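Local atomic coordinates of amino acid ABC transporter, periplasmic amino acid-binding protein (Brucella ovis, PDB entry 4Z9N), a protein that binds glutathione and, as a family 3 periplasmic solute-binding protein, probably delivers its solute to an ABC importer in the inner membrane. Residues 45-50 / 297-302; 234-239 / 313-318; 246-251 / 284-289. One frame throughout, in Å; residues are numbered along the deposited sequence.

Contact 1 (45-50 / 297-302)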
ATOM      1  N   ASP D  45      -1.430  16.693   7.645  1.00 17.41           N
ATOM      2  CA  ASP D  45      -1.653  15.622   8.615  1.00 17.49           C
ATOM      3  C   ASP D  45      -2.788  15.996   9.571  1.00 20.57           C
ATOM      4  O   ASP D  45      -3.559  15.136   9.976  1.00 17.87           O
ATOM      5  CB  ASP D  45      -0.378  15.307   9.405  1.00 16.86           C
ATOM      6  CG  ASP D  45       0.595  14.438   8.625  1.00 17.05           C
ATOM      7  OD1 ASP D  45       0.152  13.795   7.649  1.00 18.27           O
ATOM      8  OD2 ASP D  45       1.799  14.396   8.999  1.00 18.07           O
ATOM      9  N   VAL D  46      -2.890  17.273   9.936  1.00 18.95           N
ATOM     10  CA  VAL D  46      -4.016  17.711  10.761  1.00 19.95           C
ATOM     11  C   VAL D  46      -5.355  17.373  10.095  1.00 22.41           C
ATOM     12  O   VAL D  46      -6.272  16.854  10.747  1.00 20.24           O
ATOM     13  CB  VAL D  46      -3.926  19.214  11.070  1.00 21.21           C
ATOM     14  CG1 VAL D  46      -5.283  19.760  11.529  1.00 22.38           C
ATOM     15  CG2 VAL D  46      -2.848  19.453  12.146  1.00 21.49           C
ATOM     16  N   ASP D  47      -5.476  17.654   8.798  1.00 20.43           N
ATOM     17  CA  ASP D  47      -6.741  17.382   8.117  1.00 23.54           C
ATOM     18  C   ASP D  47      -7.040  15.876   8.088  1.00 23.80           C
ATOM     19  O   ASP D  47      -8.204  15.465   8.107  1.00 19.53           O
ATOM     20  CB  ASP D  47      -6.752  17.935   6.680  1.00 20.21           C
ATOM     21  CG  ASP D  47      -7.039  19.432   6.621  1.00 24.96           C
ATOM     22  OD1 ASP D  47      -6.796  20.030   5.552  1.00 25.81           O
ATOM     23  OD2 ASP D  47      -7.476  20.015   7.643  1.00 25.97           O
ATOM     24  N   TYR D  48      -5.997  15.055   8.032  1.00 18.20           N
ATOM     25  CA  TYR D  48      -6.189  13.604   8.078  1.00 17.57           C
ATOM     26  C   TYR D  48      -6.798  13.207   9.424  1.00 20.65           C
ATOM     27  O   TYR D  48      -7.681  12.356   9.485  1.00 19.15           O
ATOM     28  CB  TYR D  48      -4.865  12.858   7.838  1.00 16.65           C
ATOM     29  CG  TYR D  48      -4.834  12.179   6.483  1.00 16.09           C
ATOM     30  CD1 TYR D  48      -4.525  12.899   5.327  1.00 17.15           C
ATOM     31  CD2 TYR D  48      -5.167  10.837   6.349  1.00 15.80           C
ATOM     32  CE1 TYR D  48      -4.527  12.293   4.086  1.00 15.66           C
ATOM     33  CE2 TYR D  48      -5.186  10.223   5.094  1.00 15.47           C
ATOM     34  CZ  TYR D  48      -4.861  10.963   3.976  1.00 15.38           C
ATOM     35  OH  TYR D  48      -4.858  10.352   2.737  1.00 15.15           O
ATOM     36  N   CYS D  49      -6.314  13.821  10.498  1.00 18.45           N
ATOM     37  CA  CYS D  49      -6.910  13.621  11.824  1.00 19.11           C
ATOM     38  C   CYS D  49      -8.369  14.018  11.836  1.00 19.96           C
ATOM     39  O   CYS D  49      -9.225  13.307  12.372  1.00 20.47           O
ATOM     40  CB  CYS D  49      -6.185  14.436  12.885  1.00 19.64           C
ATOM     41  SG  CYS D  49      -4.474  13.994  13.123  1.00 20.79           S
ATOM     42  N   ARG D  50      -8.644  15.179  11.256  1.00 20.49           N
ATOM     43  CA  ARG D  50     -10.011  15.667  11.201  1.00 21.49           C
ATOM     44  C   ARG D  50     -10.875  14.764  10.326  1.00 21.19           C
ATOM     45  O   ARG D  50     -12.088  14.677  10.530  1.00 21.95           O
ATOM     46  CB  ARG D  50     -10.060  17.105  10.685  1.00 22.31           C
ATOM     47  CG  ARG D  50      -9.272  18.110  11.533  1.00 22.91           C
ATOM     48  CD  ARG D  50      -9.764  19.536  11.268  1.00 24.30           C
ATOM     49  NE  ARG D  50      -8.941  20.522  11.956  1.00 24.99           N
ATOM     50  CZ  ARG D  50      -9.098  20.870  13.230  1.00 31.15           C
ATOM     51  NH1 ARG D  50     -10.049  20.319  13.971  1.00 26.21           N
ATOM     52  NH2 ARG D  50      -8.288  21.770  13.770  1.00 32.46           N
ATOM     53  N   GLU D 297      -4.007  20.072  -1.878  1.00 18.93           N
ATOM     54  CA  GLU D 297      -3.858  21.393  -2.464  1.00 22.52           C
ATOM     55  C   GLU D 297      -3.909  22.549  -1.462  1.00 22.90           C
ATOM     56  O   GLU D 297      -3.134  23.503  -1.580  1.00 24.52           O
ATOM     57  CB  GLU D 297      -4.926  21.592  -3.538  1.00 25.58           C
ATOM     58  CG  GLU D 297      -4.586  20.834  -4.815  1.00 33.39           C
ATOM     59  CD  GLU D 297      -3.229  21.249  -5.373  1.00 33.71           C
ATOM     60  OE1 GLU D 297      -2.978  22.469  -5.442  1.00 38.09           O
ATOM     61  OE2 GLU D 297      -2.413  20.376  -5.731  1.00 25.14           O
ATOM     62  N   ARG D 298      -4.809  22.483  -0.484  1.00 22.17           N
ATOM     63  CA  ARG D 298      -4.987  23.609   0.428  1.00 25.73           C
ATOM     64  C   ARG D 298      -3.825  23.720   1.412  1.00 24.51           C
ATOM     65  O   ARG D 298      -3.565  24.794   1.956  1.00 25.16           O
ATOM     66  CB  ARG D 298      -6.314  23.486   1.194  1.00 30.20           C
ATOM     67  CG  ARG D 298      -6.262  22.568   2.417  1.00 31.05           C
ATOM     68  CD  ARG D 298      -7.519  22.688   3.266  1.00 31.94           C
ATOM     69  NE  ARG D 298      -8.702  22.308   2.501  1.00 34.95           N
ATOM     70  CZ  ARG D 298      -9.345  21.153   2.635  1.00 32.56           C
ATOM     71  NH1 ARG D 298      -8.955  20.263   3.540  1.00 23.66           N
ATOM     72  NH2 ARG D 298     -10.407  20.901   1.884  1.00 34.63           N
ATOM     73  N   ASN D 299      -3.135  22.608   1.643  1.00 21.11           N
ATOM     74  CA  ASN D 299      -2.091  22.578   2.665  1.00 20.84           C
ATOM     75  C   ASN D 299      -0.677  22.641   2.107  1.00 20.46           C
ATOM     76  O   ASN D 299       0.170  23.344   2.651  1.00 21.06           O
ATOM     77  CB  ASN D 299      -2.229  21.313   3.506  1.00 19.70           C
ATOM     78  CG  ASN D 299      -3.427  21.357   4.417  1.00 20.31           C
ATOM     79  OD1 ASN D 299      -3.523  22.221   5.289  1.00 21.45           O
ATOM     80  ND2 ASN D 299      -4.339  20.412   4.238  1.00 19.66           N
ATOM     81  N   ILE D 300      -0.399  21.864   1.066  1.00 19.54           N
ATOM     82  CA  ILE D 300       0.983  21.714   0.618  1.00 19.16           C
ATOM     83  C   ILE D 300       1.119  21.875  -0.894  1.00 19.32           C
ATOM     84  O   ILE D 300       2.230  21.993  -1.407  1.00 19.49           O
ATOM     85  CB  ILE D 300       1.588  20.348   1.081  1.00 17.72           C
ATOM     86  CG1 ILE D 300       0.827  19.160   0.481  1.00 18.72           C
ATOM     87  CG2 ILE D 300       1.615  20.261   2.599  1.00 17.75           C
ATOM     88  CD1 ILE D 300       1.401  17.790   0.882  1.00 15.56           C
ATOM     89  N   GLY D 301      -0.003  21.904  -1.606  1.00 24.21           N
ATOM     90  CA  GLY D 301       0.042  22.023  -3.055  1.00 24.01           C
ATOM     91  C   GLY D 301      -0.016  23.451  -3.594  1.00 21.71           C
ATOM     92  O   GLY D 301       0.482  24.392  -2.980  1.00 22.53           O
ATOM     93  N   SER D 302      -0.643  23.614  -4.754  1.00 26.15           N
ATOM     94  CA  SER D 302      -0.684  24.917  -5.414  1.00 28.79           C
ATOM     95  C   SER D 302      -1.597  25.910  -4.697  1.00 31.39           C
ATOM     96  O   SER D 302      -1.528  27.113  -4.949  1.00 33.60           O
ATOM     97  CB  SER D 302      -1.117  24.748  -6.874  1.00 34.60           C
ATOM     98  OG  SER D 302      -2.397  24.144  -6.956  1.00 41.16           O
TER
HETATM   99  O   HOH W   1      -5.727  22.536   7.087  1.00 25.78           O
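R298 and N299, in the last turn of helix 292-299, both reach for OD1 of D47 on helix 44-57. R298 points to D47 from its CB on, though CB does not yet touch it. With chi1 at 82°, the chain starts between the backbone N and the carbonyl carbon. R298 CG stays 4.1 Å from D47 OD1, and R298 CD comes to 3.6 Å from the same atom. A bend at chi3 turns the guanidinium edge to the carboxylate. R298 NH1 donates to D47 OD1 over 3.0 Å, a salt bridge with OD1 in the guanidinium plane. NH1 meets OD1 from well above the carboxylate plane (61°), the two planes being steeply inclined. NH2 is held by the carbonyl O of V289.

The lobe is built on strands 63-67, 21-25 and 84-85, whose 2-1-3 order suits the type II periplasmic binding fold. Here a C-terminal helix returns some 250 residues after D47.

From the other face, N299 ND2 donates to D47 OD1 at 2.8 Å, nearly straight (165°). Two donors thus grip one oxygen of a buried acid, and its charge is probably well compensated. D47 also packs on I295, whose O accepts from N299 ND2.

Contact 2 (234-239 / 313-318)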
ATOM      1  N   ALA D 234     -11.081   6.058   1.586  1.00 16.79           N
ATOM      2  CA  ALA D 234     -12.255   6.820   1.193  1.00 17.06           C
ATOM      3  C   ALA D 234     -11.818   8.148   0.586  1.00 16.71           C
ATOM      4  O   ALA D 234     -12.364   8.578  -0.434  1.00 18.16           O
ATOM      5  CB  ALA D 234     -13.194   7.058   2.379  1.00 15.13           C
ATOM      6  N   LEU D 235     -10.837   8.794   1.209  1.00 13.63           N
ATOM      7  CA  LEU D 235     -10.335  10.062   0.679  1.00 14.86           C
ATOM      8  C   LEU D 235      -9.802   9.890  -0.746  1.00 14.44           C
ATOM      9  O   LEU D 235     -10.031  10.741  -1.619  1.00 15.11           O
ATOM     10  CB  LEU D 235      -9.234  10.633   1.578  1.00 15.45           C
ATOM     11  CG  LEU D 235      -9.711  11.177   2.932  1.00 15.39           C
ATOM     12  CD1 LEU D 235      -8.523  11.463   3.841  1.00 14.58           C
ATOM     13  CD2 LEU D 235     -10.560  12.431   2.732  1.00 19.38           C
ATOM     14  N   LEU D 236      -9.063   8.800  -0.966  1.00 15.23           N
ATOM     15  CA  LEU D 236      -8.512   8.506  -2.291  1.00 15.45           C
ATOM     16  C   LEU D 236      -9.611   8.194  -3.315  1.00 17.11           C
ATOM     17  O   LEU D 236      -9.608   8.742  -4.419  1.00 14.16           O
ATOM     18  CB  LEU D 236      -7.531   7.341  -2.216  1.00 14.84           C
ATOM     19  CG  LEU D 236      -6.219   7.638  -1.462  1.00 11.29           C
ATOM     20  CD1 LEU D 236      -5.292   6.407  -1.421  1.00 12.35           C
ATOM     21  CD2 LEU D 236      -5.477   8.852  -2.066  1.00 12.24           C
ATOM     22  N   ASN D 237     -10.533   7.297  -2.958  1.00 12.60           N
ATOM     23  CA  ASN D 237     -11.610   6.931  -3.880  1.00 14.30           C
ATOM     24  C   ASN D 237     -12.449   8.150  -4.267  1.00 17.27           C
ATOM     25  O   ASN D 237     -12.805   8.309  -5.440  1.00 14.75           O
ATOM     26  CB  ASN D 237     -12.509   5.834  -3.279  1.00 15.70           C
ATOM     27  CG  ASN D 237     -11.991   4.430  -3.556  1.00 15.42           C
ATOM     28  OD1 ASN D 237     -12.195   3.881  -4.640  1.00 15.63           O
ATOM     29  ND2 ASN D 237     -11.307   3.843  -2.576  1.00 13.82           N
ATOM     30  N   ALA D 238     -12.750   9.002  -3.290  1.00 17.44           N
ATOM     31  CA  ALA D 238     -13.558  10.190  -3.548  1.00 19.58           C
ATOM     32  C   ALA D 238     -12.873  11.090  -4.567  1.00 17.80           C
ATOM     33  O   ALA D 238     -13.517  11.576  -5.503  1.00 18.10           O
ATOM     34  CB  ALA D 238     -13.831  10.955  -2.262  1.00 19.96           C
ATOM     35  N   GLU D 239     -11.567  11.289  -4.426  1.00 15.83           N
ATOM     36  CA  GLU D 239     -10.883  12.124  -5.410  1.00 20.76           C
ATOM     37  C   GLU D 239     -10.956  11.460  -6.784  1.00 15.29           C
ATOM     38  O   GLU D 239     -11.283  12.116  -7.780  1.00 17.76           O
ATOM     39  CB  GLU D 239      -9.420  12.403  -5.047  1.00 18.19           C
ATOM     40  CG  GLU D 239      -8.805  13.392  -6.045  1.00 16.95           C
ATOM     41  CD  GLU D 239      -7.312  13.589  -5.918  1.00 19.12           C
ATOM     42  OE1 GLU D 239      -6.631  12.791  -5.227  1.00 15.31           O
ATOM     43  OE2 GLU D 239      -6.818  14.577  -6.515  1.00 19.06           O
ATOM     44  N   ASN D 313       2.492  11.431  -5.207  1.00 13.28           N
ATOM     45  CA  ASN D 313       1.220  11.414  -4.502  1.00 14.52           C
ATOM     46  C   ASN D 313       0.062  11.796  -5.400  1.00 12.64           C
ATOM     47  O   ASN D 313      -1.052  12.014  -4.925  1.00 13.75           O
ATOM     48  CB  ASN D 313       1.305  12.310  -3.278  1.00 16.72           C
ATOM     49  CG  ASN D 313       2.328  11.790  -2.301  1.00 14.05           C
ATOM     50  OD1 ASN D 313       2.139  10.714  -1.730  1.00 14.12           O
ATOM     51  ND2 ASN D 313       3.461  12.477  -2.188  1.00 13.78           N
ATOM     52  N   ALA D 314       0.315  11.835  -6.705  1.00 13.68           N
ATOM     53  CA  ALA D 314      -0.783  11.887  -7.653  1.00 13.99           C
ATOM     54  C   ALA D 314      -1.535  10.562  -7.586  1.00 12.98           C
ATOM     55  O   ALA D 314      -1.006   9.551  -7.127  1.00 12.28           O
ATOM     56  CB  ALA D 314      -0.286  12.152  -9.091  1.00 15.83           C
ATOM     57  N   GLN D 315      -2.783  10.588  -8.025  1.00 13.73           N
ATOM     58  CA  GLN D 315      -3.564   9.371  -8.198  1.00 13.02           C
ATOM     59  C   GLN D 315      -2.829   8.361  -9.071  1.00 15.46           C
ATOM     60  O   GLN D 315      -2.086   8.727  -9.988  1.00 13.78           O
ATOM     61  CB  GLN D 315      -4.914   9.717  -8.825  1.00 13.76           C
ATOM     62  CG  GLN D 315      -5.937  10.342  -7.865  1.00 17.88           C
ATOM     63  CD  GLN D 315      -6.556   9.346  -6.902  1.00 17.51           C
ATOM     64  OE1 GLN D 315      -6.660   8.156  -7.206  1.00 18.85           O
ATOM     65  NE2 GLN D 315      -7.012   9.836  -5.754  1.00 17.30           N
ATOM     66  N   TRP D 316      -3.086   7.087  -8.799  1.00 15.64           N
ATOM     67  CA  TRP D 316      -2.488   5.972  -9.528  1.00 16.82           C
ATOM     68  C   TRP D 316      -2.745   6.053 -11.035  1.00 16.88           C
ATOM     69  O   TRP D 316      -1.891   5.668 -11.840  1.00 19.58           O
ATOM     70  CB  TRP D 316      -3.036   4.649  -8.955  1.00 11.76           C
ATOM     71  CG  TRP D 316      -4.513   4.484  -9.219  1.00 12.07           C
ATOM     72  CD1 TRP D 316      -5.557   5.042  -8.524  1.00 12.83           C
ATOM     73  CD2 TRP D 316      -5.092   3.716 -10.275  1.00 12.56           C
ATOM     74  NE1 TRP D 316      -6.762   4.653  -9.095  1.00 14.80           N
ATOM     75  CE2 TRP D 316      -6.498   3.840 -10.169  1.00 15.15           C
ATOM     76  CE3 TRP D 316      -4.557   2.925 -11.303  1.00 17.22           C
ATOM     77  CZ2 TRP D 316      -7.380   3.197 -11.054  1.00 16.12           C
ATOM     78  CZ3 TRP D 316      -5.432   2.286 -12.184  1.00 18.26           C
ATOM     79  CH2 TRP D 316      -6.829   2.437 -12.058  1.00 17.62           C
ATOM     80  N   ASN D 317      -3.909   6.562 -11.427  1.00 16.02           N
ATOM     81  CA  ASN D 317      -4.247   6.627 -12.846  1.00 17.01           C
ATOM     82  C   ASN D 317      -3.934   7.999 -13.429  1.00 17.34           C
ATOM     83  O   ASN D 317      -4.398   8.338 -14.522  1.00 16.72           O
ATOM     84  CB  ASN D 317      -5.726   6.276 -13.078  1.00 19.76           C
ATOM     85  CG  ASN D 317      -6.677   7.188 -12.331  1.00 19.03           C
ATOM     86  OD1 ASN D 317      -6.267   8.010 -11.513  1.00 17.73           O
ATOM     87  ND2 ASN D 317      -7.970   7.044 -12.616  1.00 24.90           N
ATOM     88  N   LYS D 318      -3.152   8.784 -12.693  1.00 16.60           N
ATOM     89  CA  LYS D 318      -2.641  10.061 -13.178  1.00 18.84           C
ATOM     90  C   LYS D 318      -1.123  10.121 -12.989  1.00 21.50           C
ATOM     91  O   LYS D 318      -0.551  11.205 -12.891  1.00 25.03           O
ATOM     92  CB  LYS D 318      -3.296  11.237 -12.441  1.00 22.88           C
ATOM     93  CG  LYS D 318      -4.817  11.283 -12.538  1.00 25.94           C
ATOM     94  CD  LYS D 318      -5.296  11.421 -13.964  1.00 35.98           C
ATOM     95  CE  LYS D 318      -6.802  11.591 -14.002  1.00 45.50           C
ATOM     96  NZ  LYS D 318      -7.192  12.852 -13.317  1.00 51.12           N
TER
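L236 and Q315 have the nearest CA atoms of the two segments, 7.8 Å apart. Residues 234-239 are regular helix, part of helix 222-240. Residues 313-318 are neither helix nor strand. A314 and Q315 are extended, and the chain then folds into a turn closed by K318 N bonding to Q315 O at 2.9 Å. Q315 alone of the loop segment touches the helix segment.

The Q315 side chain leaves with CG beside its backbone N and bends at chi2 (-75°), which brings the amide to the helix. NE2 carries the contact with two bonds. Q315 NE2 donates to E239 OE1 at 3.0 Å, almost straight (177°), with the oxygen in the amide plane. The carboxylate stands nearly upright to the amide, and NE2 meets OE1 from above the carboxylate plane. Q315 NE2 also donates to the backbone O of L236 at 3.1 Å. This second bond is more bent (138°), and O lies tilted out of the amide plane. Together the two bonds fix the rotation of the amide. L236 CD2 comes within 4.1 Å of Q315 NE2, the two side chains crossing obliquely. E239 is extended beyond CG; it and Q315 run past one another, pointing opposite ways. Its OE2 makes a salt bridge with R310, which probably steadies the carboxylate that receives Q315.

The contact ties the C-terminal tail to helix 222-240 of this type II periplasmic binding protein. Next to it, W316 NE1 bonds E240 OE1, and W316 packs on L321 of the second subunit. L236 and E239 touch Y292 of helix 292-299. Another side of helix 222-240 packs on helix 281-289 through A234, L235 and A238, and L235 also reaches A51 of helix 44-57.

Contact 3 (246-251 / 284-289)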
ATOM      1  N   ALA D 246     -17.591  20.338  -1.935  1.00 27.59           N
ATOM      2  CA  ALA D 246     -18.661  21.184  -2.454  1.00 29.98           C
ATOM      3  C   ALA D 246     -19.782  20.393  -3.120  1.00 32.70           C
ATOM      4  O   ALA D 246     -20.938  20.829  -3.116  1.00 32.66           O
ATOM      5  CB  ALA D 246     -18.090  22.202  -3.429  1.00 33.56           C
ATOM      6  N   ASN D 247     -19.467  19.233  -3.692  1.00 31.58           N
ATOM      7  CA  ASN D 247     -20.494  18.553  -4.482  1.00 29.53           C
ATOM      8  C   ASN D 247     -20.990  17.240  -3.888  1.00 28.71           C
ATOM      9  O   ASN D 247     -21.872  16.608  -4.458  1.00 29.50           O
ATOM     10  CB  ASN D 247     -20.000  18.317  -5.920  1.00 28.96           C
ATOM     11  CG  ASN D 247     -18.940  17.214  -6.042  1.00 26.47           C
ATOM     12  OD1 ASN D 247     -18.705  16.418  -5.126  1.00 25.15           O
ATOM     13  ND2 ASN D 247     -18.302  17.162  -7.212  1.00 26.05           N
ATOM     14  N   VAL D 248     -20.422  16.821  -2.760  1.00 27.32           N
ATOM     15  CA  VAL D 248     -20.748  15.495  -2.230  1.00 26.45           C
ATOM     16  C   VAL D 248     -22.244  15.332  -1.907  1.00 28.73           C
ATOM     17  O   VAL D 248     -22.802  14.245  -2.067  1.00 30.78           O
ATOM     18  CB  VAL D 248     -19.882  15.168  -0.999  1.00 24.91           C
ATOM     19  CG1 VAL D 248     -20.143  16.148   0.133  1.00 29.32           C
ATOM     20  CG2 VAL D 248     -20.122  13.733  -0.556  1.00 25.64           C
ATOM     21  N   GLU D 249     -22.908  16.395  -1.466  1.00 30.44           N
ATOM     22  CA  GLU D 249     -24.325  16.259  -1.155  1.00 32.61           C
ATOM     23  C   GLU D 249     -25.095  15.969  -2.435  1.00 35.32           C
ATOM     24  O   GLU D 249     -26.020  15.167  -2.432  1.00 39.10           O
ATOM     25  CB  GLU D 249     -24.873  17.508  -0.461  1.00 44.38           C
ATOM     26  CG  GLU D 249     -26.347  17.396  -0.048  1.00 51.29           C
ATOM     27  CD  GLU D 249     -26.591  16.384   1.064  1.00 53.96           C
ATOM     28  OE1 GLU D 249     -25.627  16.025   1.772  1.00 51.36           O
ATOM     29  OE2 GLU D 249     -27.757  15.965   1.235  1.00 58.72           O
ATOM     30  N   GLU D 250     -24.690  16.604  -3.531  1.00 35.04           N
ATOM     31  CA  GLU D 250     -25.270  16.315  -4.841  1.00 38.69           C
ATOM     32  C   GLU D 250     -24.866  14.927  -5.354  1.00 36.93           C
ATOM     33  O   GLU D 250     -25.674  14.212  -5.952  1.00 35.23           O
ATOM     34  CB  GLU D 250     -24.849  17.377  -5.858  1.00 37.41           C
ATOM     35  CG  GLU D 250     -25.762  18.598  -5.946  1.00 44.44           C
ATOM     36  CD  GLU D 250     -27.242  18.258  -5.882  1.00 50.05           C
ATOM     37  OE1 GLU D 250     -27.785  18.117  -4.761  1.00 55.24           O
ATOM     38  OE2 GLU D 250     -27.852  18.118  -6.962  1.00 47.14           O
ATOM     39  N   MET D 251     -23.610  14.552  -5.138  1.00 36.83           N
ATOM     40  CA  MET D 251     -23.126  13.273  -5.649  1.00 35.00           C
ATOM     41  C   MET D 251     -23.832  12.094  -4.981  1.00 35.47           C
ATOM     42  O   MET D 251     -23.883  11.000  -5.539  1.00 31.10           O
ATOM     43  CB  MET D 251     -21.611  13.154  -5.466  1.00 33.39           C
ATOM     44  CG  MET D 251     -20.797  13.953  -6.473  1.00 37.54           C
ATOM     45  SD  MET D 251     -20.960  13.321  -8.160  1.00 41.67           S
ATOM     46  CE  MET D 251     -19.817  14.375  -9.043  1.00 41.57           C
ATOM     47  N   LYS D 284     -19.712  12.059   5.451  1.00 23.68           N
ATOM     48  CA  LYS D 284     -19.213  12.788   6.615  1.00 24.31           C
ATOM     49  C   LYS D 284     -17.757  13.209   6.444  1.00 22.94           C
ATOM     50  O   LYS D 284     -17.411  14.349   6.778  1.00 22.91           O
ATOM     51  CB  LYS D 284     -19.352  11.964   7.897  1.00 23.34           C
ATOM     52  CG  LYS D 284     -20.770  11.592   8.273  1.00 32.77           C
ATOM     53  CD  LYS D 284     -20.769  10.823   9.597  1.00 34.80           C
ATOM     54  CE  LYS D 284     -22.174  10.439  10.044  1.00 40.79           C
ATOM     55  NZ  LYS D 284     -23.167  11.511   9.776  1.00 42.88           N
ATOM     56  N   ILE D 285     -16.915  12.300   5.933  1.00 20.68           N
ATOM     57  CA  ILE D 285     -15.512  12.620   5.700  1.00 19.77           C
ATOM     58  C   ILE D 285     -15.383  13.780   4.707  1.00 20.15           C
ATOM     59  O   ILE D 285     -14.723  14.782   4.988  1.00 20.52           O
ATOM     60  CB  ILE D 285     -14.692  11.393   5.197  1.00 18.23           C
ATOM     61  CG1 ILE D 285     -14.664  10.260   6.238  1.00 17.98           C
ATOM     62  CG2 ILE D 285     -13.304  11.830   4.850  1.00 17.49           C
ATOM     63  CD1 ILE D 285     -14.054   8.937   5.724  1.00 18.57           C
ATOM     64  N   ILE D 286     -15.993  13.639   3.536  1.00 20.16           N
ATOM     65  CA  ILE D 286     -15.806  14.625   2.483  1.00 26.73           C
ATOM     66  C   ILE D 286     -16.404  15.994   2.868  1.00 27.10           C
ATOM     67  O   ILE D 286     -15.832  17.047   2.562  1.00 24.14           O
ATOM     68  CB  ILE D 286     -16.398  14.105   1.159  1.00 24.86           C
ATOM     69  CG1 ILE D 286     -15.740  12.777   0.781  1.00 22.22           C
ATOM     70  CG2 ILE D 286     -16.162  15.098   0.048  1.00 22.74           C
ATOM     71  CD1 ILE D 286     -14.210  12.861   0.616  1.00 19.68           C
ATOM     72  N   LYS D 287     -17.541  15.987   3.551  1.00 23.29           N
ATOM     73  CA  LYS D 287     -18.093  17.233   4.074  1.00 25.03           C
ATOM     74  C   LYS D 287     -17.137  17.897   5.060  1.00 25.14           C
ATOM     75  O   LYS D 287     -17.001  19.127   5.081  1.00 26.27           O
ATOM     76  CB  LYS D 287     -19.442  16.979   4.745  1.00 30.53           C
ATOM     77  CG  LYS D 287     -20.545  16.629   3.760  1.00 32.59           C
ATOM     78  CD  LYS D 287     -21.873  17.183   4.186  1.00 36.21           C
ATOM     79  CE  LYS D 287     -22.943  16.853   3.148  1.00 42.17           C
ATOM     80  NZ  LYS D 287     -24.316  16.787   3.734  1.00 43.04           N
ATOM     81  N   GLY D 288     -16.468  17.077   5.865  1.00 24.31           N
ATOM     82  CA  GLY D 288     -15.586  17.583   6.901  1.00 24.27           C
ATOM     83  C   GLY D 288     -14.280  18.177   6.402  1.00 23.64           C
ATOM     84  O   GLY D 288     -13.839  19.215   6.902  1.00 24.53           O
ATOM     85  N   VAL D 289     -13.655  17.529   5.421  1.00 23.43           N
ATOM     86  CA  VAL D 289     -12.301  17.911   5.010  1.00 22.95           C
ATOM     87  C   VAL D 289     -12.097  17.901   3.487  1.00 22.02           C
ATOM     88  O   VAL D 289     -11.039  18.306   3.008  1.00 22.70           O
ATOM     89  CB  VAL D 289     -11.248  16.992   5.679  1.00 20.30           C
ATOM     90  CG1 VAL D 289     -11.246  17.177   7.220  1.00 21.06           C
ATOM     91  CG2 VAL D 289     -11.488  15.539   5.296  1.00 19.12           C
TER
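E249 OE1 and K287 NZ form a salt bridge at the solvent-exposed edge of the contact. The modelled N to O separation of 2.5 Å is doubtful because it is so short. The pairing joins two helices in the C-terminal part of this type II periplasmic binding protein fold: the short helix 248-251, which follows helix 222-240, and helix 281-289. E249 sends CG anti to its backbone N (chi1 -177°) and then bends at chi2, which turns its carboxylate towards the lysine. The K287 chain also bends at chi2 and runs straight at chi3 towards E249. E249 CB lies 4.1 Å from K287 CE.

Beneath the charged pair the contact is apolar and buried. V248 points its side chain at the other helix. V248 CB lies 3.9 Å from I286 CG2, and V248 CG2 lies 4.1 Å from I286 CB. The two branched side chains cross at a slant. I286 meets V248 with its CG2 branch, while its other branch leads away to A238 of helix 222-240. V248 is backed by I243 and L263. Nearby, Q245 NE2 donates to the backbone O of K287. K287 crosses V248 at about a right angle, with V248 CG1 3.7 Å from K287 CG.

All three contacts tie the C-terminal part of the chain to earlier helices, and no two share an element. Contact 2 is buried. Contacts 1 and 3 are partly buried, and contact 3 lies farthest out, its centre about 22 Å from the centre of the chain. Their chemistry differs accordingly. Contact 1 gathers donors round a buried acid, contact 2 uses a neutral amide on a helix backbone and a carboxylate, and contact 3 packs aliphatic groups under an exposed charge pair. Helix 222-240 of contact 2 packs on helix 281-289 of contact 3, A238 CB meeting I286 CD1 at 3.5 Å. Contacts 1 and 2 touch through Y48 and L235. V289 CG1, from contact 3, packs on D47 O and R50 CB.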